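Type II secretion chaperone CpaB (Acinetobacter nosocomialis M2, PDB 6O38) forms a complex with the secreted metalloprotease CpaA and probably acts as its chaperone for type II secretion. Local coordinates at residues K66-Y72 with G157-Q162; D136-M141 with A152-D156. All coordinates share one frame; numbering follows the deposited sequence.

Contact 1 of 2, residues K66-Y72 with G157-Q162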
ATOM      1  N   LYS G  66      -3.822  -3.768 -20.583  1.00 82.67           N
ATOM      2  CA  LYS G  66      -4.721  -3.144 -19.620  1.00 81.13           C
ATOM      3  C   LYS G  66      -3.946  -2.307 -18.610  1.00 77.18           C
ATOM      4  O   LYS G  66      -3.099  -2.825 -17.884  1.00 75.31           O
ATOM      5  CB  LYS G  66      -5.551  -4.203 -18.892  1.00 82.72           C
ATOM      6  CG  LYS G  66      -6.458  -5.019 -19.801  1.00 87.46           C
ATOM      7  CD  LYS G  66      -7.237  -6.056 -19.009  1.00 89.15           C
ATOM      8  CE  LYS G  66      -8.147  -6.874 -19.910  1.00 94.47           C
ATOM      9  NZ  LYS G  66      -8.904  -7.901 -19.142  1.00 96.55           N
ATOM     10  N   GLY G  67      -4.239  -1.018 -18.566  1.00 76.54           N
ATOM     11  CA  GLY G  67      -3.590  -0.128 -17.630  1.00 73.40           C
ATOM     12  C   GLY G  67      -3.573   1.291 -18.163  1.00 74.25           C
ATOM     13  O   GLY G  67      -4.407   1.674 -18.977  1.00 77.34           O
HETATM   14  N   MSE G  68      -2.594   2.050 -17.683  1.00 73.92           N
HETATM   15  CA  MSE G  68      -2.482   3.467 -18.000  1.00 74.59           C
HETATM   16  C   MSE G  68      -1.128   3.780 -18.630  1.00 73.39           C
HETATM   17  O   MSE G  68      -0.094   3.714 -17.964  1.00 70.60           O
HETATM   18  CB  MSE G  68      -2.688   4.297 -16.733  1.00 73.52           C
HETATM   19  CG  MSE G  68      -2.719   5.796 -16.940  1.00 74.79           C
HETATM   20 SE   MSE G  68      -2.861   6.701 -15.222  0.47 74.10          SE
HETATM   21  CE  MSE G  68      -1.245   5.995 -14.402  1.00 69.24           C
ATOM     22  N   VAL G  69      -1.139   4.118 -19.921  1.00 74.41           N
ATOM     23  CA  VAL G  69       0.101   4.378 -20.640  1.00 74.53           C
ATOM     24  C   VAL G  69       0.707   5.690 -20.162  1.00 73.13           C
ATOM     25  O   VAL G  69      -0.000   6.686 -19.955  1.00 74.22           O
ATOM     26  CB  VAL G  69      -0.155   4.404 -22.156  1.00 79.23           C
ATOM     27  CG1 VAL G  69       1.148   4.210 -22.919  1.00 79.51           C
ATOM     28  CG2 VAL G  69      -1.176   3.344 -22.542  1.00 81.47           C
ATOM     29  N   ILE G  70       2.030   5.699 -19.984  1.00 73.36           N
ATOM     30  CA  ILE G  70       2.743   6.866 -19.480  1.00 72.86           C
ATOM     31  C   ILE G  70       4.048   7.042 -20.242  1.00 75.04           C
ATOM     32  O   ILE G  70       4.607   6.095 -20.800  1.00 76.95           O
ATOM     33  CB  ILE G  70       3.031   6.768 -17.963  1.00 70.77           C
ATOM     34  CG1 ILE G  70       3.708   5.436 -17.627  1.00 70.57           C
ATOM     35  CG2 ILE G  70       1.754   6.965 -17.157  1.00 69.08           C
ATOM     36  CD1 ILE G  70       5.209   5.527 -17.441  1.00 70.94           C
ATOM     37  N   LYS G  71       4.529   8.282 -20.256  1.00 75.12           N
ATOM     38  CA  LYS G  71       5.846   8.613 -20.780  1.00 76.85           C
ATOM     39  C   LYS G  71       6.792   8.875 -19.615  1.00 75.61           C
ATOM     40  O   LYS G  71       6.389   9.429 -18.589  1.00 73.77           O
ATOM     41  CB  LYS G  71       5.784   9.833 -21.702  1.00 77.54           C
ATOM     42  CG  LYS G  71       7.107  10.167 -22.373  1.00 79.55           C
ATOM     43  CD  LYS G  71       6.921  11.120 -23.543  1.00 82.87           C
ATOM     44  CE  LYS G  71       8.237  11.353 -24.268  1.00 86.39           C
ATOM     45  NZ  LYS G  71       8.057  12.144 -25.516  1.00 90.77           N
ATOM     46  N   TYR G  72       8.050   8.473 -19.777  1.00 77.14           N
ATOM     47  CA  TYR G  72       9.004   8.492 -18.680  1.00 76.06           C
ATOM     48  C   TYR G  72      10.374   8.923 -19.176  1.00 78.03           C
ATOM     49  O   TYR G  72      10.811   8.517 -20.256  1.00 80.34           O
ATOM     50  CB  TYR G  72       9.088   7.111 -18.017  1.00 75.08           C
ATOM     51  CG  TYR G  72      10.215   6.954 -17.026  1.00 74.51           C
ATOM     52  CD1 TYR G  72      10.248   7.700 -15.856  1.00 72.73           C
ATOM     53  CD2 TYR G  72      11.237   6.042 -17.251  1.00 76.11           C
ATOM     54  CE1 TYR G  72      11.275   7.552 -14.945  1.00 72.47           C
ATOM     55  CE2 TYR G  72      12.263   5.884 -16.346  1.00 75.84           C
ATOM     56  CZ  TYR G  72      12.278   6.640 -15.196  1.00 73.98           C
ATOM     57  OH  TYR G  72      13.303   6.480 -14.296  1.00 73.99           O
ATOM     58  N   GLY G 157      11.484   4.721 -22.514  1.00 75.81           N
ATOM     59  CA  GLY G 157      10.748   5.949 -22.299  1.00 76.87           C
ATOM     60  C   GLY G 157       9.242   5.820 -22.259  1.00 75.89           C
ATOM     61  O   GLY G 157       8.568   6.778 -21.860  1.00 76.49           O
ATOM     62  N   VAL G 158       8.686   4.678 -22.656  1.00 75.07           N
ATOM     63  CA  VAL G 158       7.248   4.442 -22.612  1.00 74.53           C
ATOM     64  C   VAL G 158       6.987   3.302 -21.637  1.00 71.96           C
ATOM     65  O   VAL G 158       7.757   2.336 -21.575  1.00 71.35           O
ATOM     66  CB  VAL G 158       6.676   4.130 -24.012  1.00 76.42           C
ATOM     67  CG1 VAL G 158       7.350   2.908 -24.620  1.00 75.80           C
ATOM     68  CG2 VAL G 158       5.164   3.947 -23.953  1.00 76.48           C
ATOM     69  N   GLY G 159       5.909   3.421 -20.865  1.00 70.74           N
ATOM     70  CA  GLY G 159       5.631   2.456 -19.822  1.00 69.71           C
ATOM     71  C   GLY G 159       4.146   2.286 -19.591  1.00 70.59           C
ATOM     72  O   GLY G 159       3.313   2.936 -20.227  1.00 71.81           O
ATOM     73  N   LEU G 160       3.823   1.390 -18.660  1.00 66.91           N
ATOM     74  CA  LEU G 160       2.443   1.051 -18.341  1.00 69.15           C
ATOM     75  C   LEU G 160       2.287   0.949 -16.833  1.00 68.61           C
ATOM     76  O   LEU G 160       3.026   0.208 -16.179  1.00 67.96           O
ATOM     77  CB  LEU G 160       2.034  -0.271 -19.003  1.00 71.91           C
ATOM     78  CG  LEU G 160       0.577  -0.709 -18.841  1.00 74.33           C
ATOM     79  CD1 LEU G 160      -0.362   0.257 -19.549  1.00 73.97           C
ATOM     80  CD2 LEU G 160       0.383  -2.129 -19.356  1.00 77.24           C
ATOM     81  N   VAL G 161       1.328   1.692 -16.287  1.00 68.71           N
ATOM     82  CA  VAL G 161       0.984   1.629 -14.872  1.00 68.61           C
ATOM     83  C   VAL G 161      -0.378   0.968 -14.743  1.00 71.11           C
ATOM     84  O   VAL G 161      -1.291   1.240 -15.531  1.00 72.30           O
ATOM     85  CB  VAL G 161       0.982   3.019 -14.207  1.00 67.19           C
ATOM     86  CG1 VAL G 161       1.593   2.938 -12.819  1.00 66.01           C
ATOM     87  CG2 VAL G 161       1.741   4.009 -15.058  1.00 65.75           C
ATOM     88  N   GLN G 162      -0.513   0.101 -13.745  1.00 67.20           N
ATOM     89  CA  GLN G 162      -1.743  -0.647 -13.550  1.00 69.31           C
ATOM     90  C   GLN G 162      -1.858  -1.042 -12.088  1.00 68.64           C
ATOM     91  O   GLN G 162      -0.864  -1.105 -11.360  1.00 67.07           O
ATOM     92  CB  GLN G 162      -1.781  -1.899 -14.435  1.00 71.31           C
ATOM     93  CG  GLN G 162      -0.634  -2.864 -14.164  1.00 71.05           C
ATOM     94  CD  GLN G 162      -0.627  -4.055 -15.101  1.00 73.58           C
ATOM     95  OE1 GLN G 162      -1.098  -3.971 -16.234  1.00 75.23           O
ATOM     96  NE2 GLN G 162      -0.088  -5.173 -14.631  1.00 73.89           N
TER
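Ile70 meets Val161 because its CG1 sits between the backbone N and the carbonyl carbon (chi1 52°), which leans the branch over the neighbouring strand. Ile70 CG1 then lies 3.5 Å from Val161 CG2, and the two side chains cross at about a right angle. Ile70 CD1 runs on over Gly159, 3.9 Å from Gly159 CA, where the partner strand carries no side chain. Met68, modelled as selenomethionine, starts with CG anti to its N (chi1 -175°) and bends at chi3. The bend returns its CE to 3.6 Å from Val161 CG2, so Val161 CG2 is touched by both Met68 and Ile70. These groups share the buried face, and Ile154 and Phe45 also touch Ile70 there. On the other, more exposed face, Leu160 CD1 packs on the backbone at Gly67, 3.6 Å from Gly67 C. Val69 and Val158 lie side by side on that face.

The backbones are joined by five hydrogen bonds. Met68 and Val161 form one hydrogen-bonded pair, and Ile70 and Gly159 another. Tyr72 N adds a bond to Gly157 O, at 2.7 Å. Gly157 has a positive phi (84°), a conformation that glycine adopts readily, just before the strand begins. The arrangement is an antiparallel pairing, with a marked twist, of sequence-distant strands, 68-72 and 158-163, within the large antiparallel sheet of CpaB.

Contact 2 of 2, residues D136-M141 with A152-D156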
ATOM      1  N   ASP G 136      19.826  -1.693 -20.542  1.00 78.13           N
ATOM      2  CA  ASP G 136      18.495  -1.701 -21.132  1.00 77.88           C
ATOM      3  C   ASP G 136      17.684  -0.591 -20.477  1.00 76.45           C
ATOM      4  O   ASP G 136      17.550  -0.561 -19.250  1.00 74.11           O
ATOM      5  CB  ASP G 136      17.814  -3.055 -20.936  1.00 76.99           C
ATOM      6  CG  ASP G 136      18.789  -4.210 -21.003  1.00 78.05           C
ATOM      7  OD1 ASP G 136      19.746  -4.135 -21.801  1.00 80.18           O
ATOM      8  OD2 ASP G 136      18.605  -5.188 -20.248  1.00 77.28           O
ATOM      9  N   HIS G 137      17.128   0.307 -21.290  1.00 77.05           N
ATOM     10  CA  HIS G 137      16.384   1.441 -20.753  1.00 76.48           C
ATOM     11  C   HIS G 137      15.069   0.948 -20.165  1.00 73.31           C
ATOM     12  O   HIS G 137      13.995   1.161 -20.736  1.00 73.85           O
ATOM     13  CB  HIS G 137      16.150   2.503 -21.830  1.00 80.01           C
ATOM     14  CG  HIS G 137      17.412   3.129 -22.340  1.00 83.61           C
ATOM     15  ND1 HIS G 137      18.347   2.430 -23.072  1.00 85.58           N
ATOM     16  CD2 HIS G 137      17.896   4.388 -22.217  1.00 85.90           C
ATOM     17  CE1 HIS G 137      19.351   3.232 -23.380  1.00 89.07           C
ATOM     18  NE2 HIS G 137      19.102   4.425 -22.874  1.00 89.33           N
ATOM     19  N   TYR G 138      15.163   0.286 -19.014  1.00 73.66           N
ATOM     20  CA  TYR G 138      14.061  -0.443 -18.406  1.00 71.65           C
ATOM     21  C   TYR G 138      13.957  -0.047 -16.941  1.00 69.48           C
ATOM     22  O   TYR G 138      14.956  -0.079 -16.215  1.00 68.75           O
ATOM     23  CB  TYR G 138      14.297  -1.951 -18.548  1.00 71.27           C
ATOM     24  CG  TYR G 138      13.175  -2.839 -18.069  1.00 69.59           C
ATOM     25  CD1 TYR G 138      12.094  -3.126 -18.892  1.00 70.11           C
ATOM     26  CD2 TYR G 138      13.210  -3.416 -16.807  1.00 67.66           C
ATOM     27  CE1 TYR G 138      11.071  -3.948 -18.466  1.00 68.56           C
ATOM     28  CE2 TYR G 138      12.192  -4.240 -16.372  1.00 66.33           C
ATOM     29  CZ  TYR G 138      11.125  -4.502 -17.205  1.00 66.64           C
ATOM     30  OH  TYR G 138      10.109  -5.322 -16.775  1.00 65.09           O
ATOM     31  N   THR G 139      12.754   0.328 -16.513  1.00 69.35           N
ATOM     32  CA  THR G 139      12.518   0.802 -15.157  1.00 67.56           C
ATOM     33  C   THR G 139      11.255   0.160 -14.605  1.00 66.76           C
ATOM     34  O   THR G 139      10.237   0.080 -15.299  1.00 67.70           O
ATOM     35  CB  THR G 139      12.388   2.333 -15.117  1.00 68.45           C
ATOM     36  OG1 THR G 139      13.580   2.930 -15.640  1.00 69.89           O
ATOM     37  CG2 THR G 139      12.172   2.819 -13.691  1.00 66.72           C
ATOM     38  N   ILE G 140      11.328  -0.298 -13.358  1.00 64.87           N
ATOM     39  CA  ILE G 140      10.188  -0.865 -12.646  1.00 63.84           C
ATOM     40  C   ILE G 140       9.916  -0.010 -11.417  1.00 62.96           C
ATOM     41  O   ILE G 140      10.844   0.325 -10.672  1.00 62.02           O
ATOM     42  CB  ILE G 140      10.439  -2.332 -12.252  1.00 62.93           C
ATOM     43  CG1 ILE G 140      10.282  -3.245 -13.470  1.00 63.71           C
ATOM     44  CG2 ILE G 140       9.496  -2.762 -11.137  1.00 61.62           C
ATOM     45  CD1 ILE G 140      10.440  -4.715 -13.156  1.00 62.80           C
HETATM   46  N   MSE G 141       8.651   0.344 -11.211  1.00 62.73           N
HETATM   47  CA  MSE G 141       8.261   1.134 -10.047  1.00 62.81           C
HETATM   48  C   MSE G 141       7.239   0.411  -9.184  1.00 64.51           C
HETATM   49  O   MSE G 141       6.283  -0.173  -9.691  1.00 66.60           O
HETATM   50  CB  MSE G 141       7.690   2.484 -10.477  1.00 66.20           C
HETATM   51  CG  MSE G 141       8.644   3.335 -11.278  1.00 66.43           C
HETATM   52 SE   MSE G 141       7.920   5.110 -11.592  0.52 67.65          SE
HETATM   53  CE  MSE G 141       9.231   5.705 -12.895  1.00 69.60           C
ATOM     54  N   ALA G 152       4.635  -0.035 -12.249  1.00 65.95           N
ATOM     55  CA  ALA G 152       4.943   0.619 -13.515  1.00 65.25           C
ATOM     56  C   ALA G 152       6.105  -0.109 -14.171  1.00 64.13           C
ATOM     57  O   ALA G 152       7.167  -0.262 -13.559  1.00 62.08           O
ATOM     58  CB  ALA G 152       5.281   2.099 -13.309  1.00 63.20           C
ATOM     59  N   GLU G 153       5.902  -0.564 -15.404  1.00 65.15           N
ATOM     60  CA  GLU G 153       6.941  -1.220 -16.189  1.00 64.16           C
ATOM     61  C   GLU G 153       7.216  -0.368 -17.420  1.00 63.95           C
ATOM     62  O   GLU G 153       6.334  -0.199 -18.268  1.00 65.89           O
ATOM     63  CB  GLU G 153       6.516  -2.635 -16.586  1.00 67.34           C
ATOM     64  CG  GLU G 153       7.553  -3.398 -17.387  1.00 66.12           C
ATOM     65  CD  GLU G 153       7.184  -4.856 -17.575  1.00 69.60           C
ATOM     66  OE1 GLU G 153       6.052  -5.234 -17.207  1.00 73.79           O
ATOM     67  OE2 GLU G 153       8.027  -5.625 -18.082  1.00 68.11           O
ATOM     68  N   ILE G 154       8.435   0.158 -17.519  1.00 69.12           N
ATOM     69  CA  ILE G 154       8.796   1.135 -18.538  1.00 69.31           C
ATOM     70  C   ILE G 154       9.943   0.586 -19.375  1.00 68.63           C
ATOM     71  O   ILE G 154      10.870  -0.036 -18.846  1.00 68.00           O
ATOM     72  CB  ILE G 154       9.178   2.489 -17.906  1.00 68.69           C
ATOM     73  CG1 ILE G 154       8.037   3.002 -17.026  1.00 68.77           C
ATOM     74  CG2 ILE G 154       9.512   3.512 -18.978  1.00 70.87           C
ATOM     75  CD1 ILE G 154       8.465   4.037 -16.017  1.00 68.33           C
ATOM     76  N   LYS G 155       9.874   0.818 -20.686  1.00 70.86           N
ATOM     77  CA  LYS G 155      10.905   0.380 -21.620  1.00 71.81           C
ATOM     78  C   LYS G 155      11.068   1.437 -22.701  1.00 74.34           C
ATOM     79  O   LYS G 155      10.116   1.726 -23.433  1.00 75.29           O
ATOM     80  CB  LYS G 155      10.552  -0.974 -22.242  1.00 71.38           C
ATOM     81  CG  LYS G 155      11.480  -1.406 -23.368  1.00 72.45           C
ATOM     82  CD  LYS G 155      12.802  -1.936 -22.836  1.00 72.00           C
ATOM     83  CE  LYS G 155      13.706  -2.390 -23.971  1.00 73.39           C
ATOM     84  NZ  LYS G 155      15.067  -2.758 -23.490  1.00 73.56           N
ATOM     85  N   ASP G 156      12.272   2.007 -22.796  1.00 73.55           N
ATOM     86  CA  ASP G 156      12.610   3.007 -23.814  1.00 76.51           C
ATOM     87  C   ASP G 156      11.693   4.229 -23.735  1.00 77.52           C
ATOM     88  O   ASP G 156      11.186   4.721 -24.744  1.00 79.57           O
ATOM     89  CB  ASP G 156      12.587   2.393 -25.217  1.00 77.72           C
ATOM     90  CG  ASP G 156      13.632   1.309 -25.396  1.00 77.24           C
ATOM     91  OD1 ASP G 156      14.715   1.418 -24.783  1.00 77.45           O
ATOM     92  OD2 ASP G 156      13.372   0.349 -26.151  1.00 76.91           O
TER
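Tyr138 and Glu153 are turned with ring and carboxylate planes perpendicular, 90° apart. Glu153 OE2 comes to the ring edge, in its plane, and accepts a hydrogen bond from Tyr138 OH. Both side chains leave their strands with CG anti to the backbone N, and the extended Glu153 chain passes beside the end of the ring, its CG 3.7 Å from Tyr138 CE1. Arg397 of the CpaA chain forms a salt bridge with the same OE2, so this oxygen has two partners. The negative charge of Glu153 is probably stabilised by them.

Lys155 crosses Tyr138 at about a right angle. Its CD lies at the ring edge, 4.2 Å from Tyr138 CD1. A bend at chi2 (77°) carries its chain toward Asp136, and Lys155 NZ donates a hydrogen bond to Leu389 O of the CpaA chain.

On the opposite face, Met141, modelled as selenomethionine, stands beside Ala152, with Met141 CB 3.7 Å from Ala152 CB. Its extended chain takes CE to 3.6 Å from Ile154 CD1. Between the strands, Thr139 with Ile154 and Met141 with Ala152 are hydrogen-bonded pairs. Beyond the last strand pair, Asp156 N bonds to His137 O at 2.8 Å. His137 is the centre of an inverse gamma turn.

The two segments belong to the beta hairpin of strands 138-145 and 148-155. Strand 127-133 flanks it on one side and strand 158-163 on the other, while CpaA packs against the face of Tyr138, Ile140 and Lys155.

Contacts 1 and 2 are neighbouring parts of one antiparallel sheet, with centres about 9 Å apart. Contact 2 is nested within the chain loop closed by contact 1. Strand 148-155 is followed, after Asp156 and Gly157, by strand 158-163, and a probable hydrogen bond from Leu160 N to Glu153 O (3.0 Å) ties them. Tyr72 also joins the two. Its ring reaches Met141 CE from Tyr72 CE1 at 3.4 Å and Ile154 CG2 from Tyr72 CD2 at 3.5 Å. Gln132 hydrogen-bonds to both Tyr72 OH and Thr139 OG1. Contact 2 takes the larger part in binding CpaA. From contact 1, Gln162 packs on Ser492 of the CpaA chain.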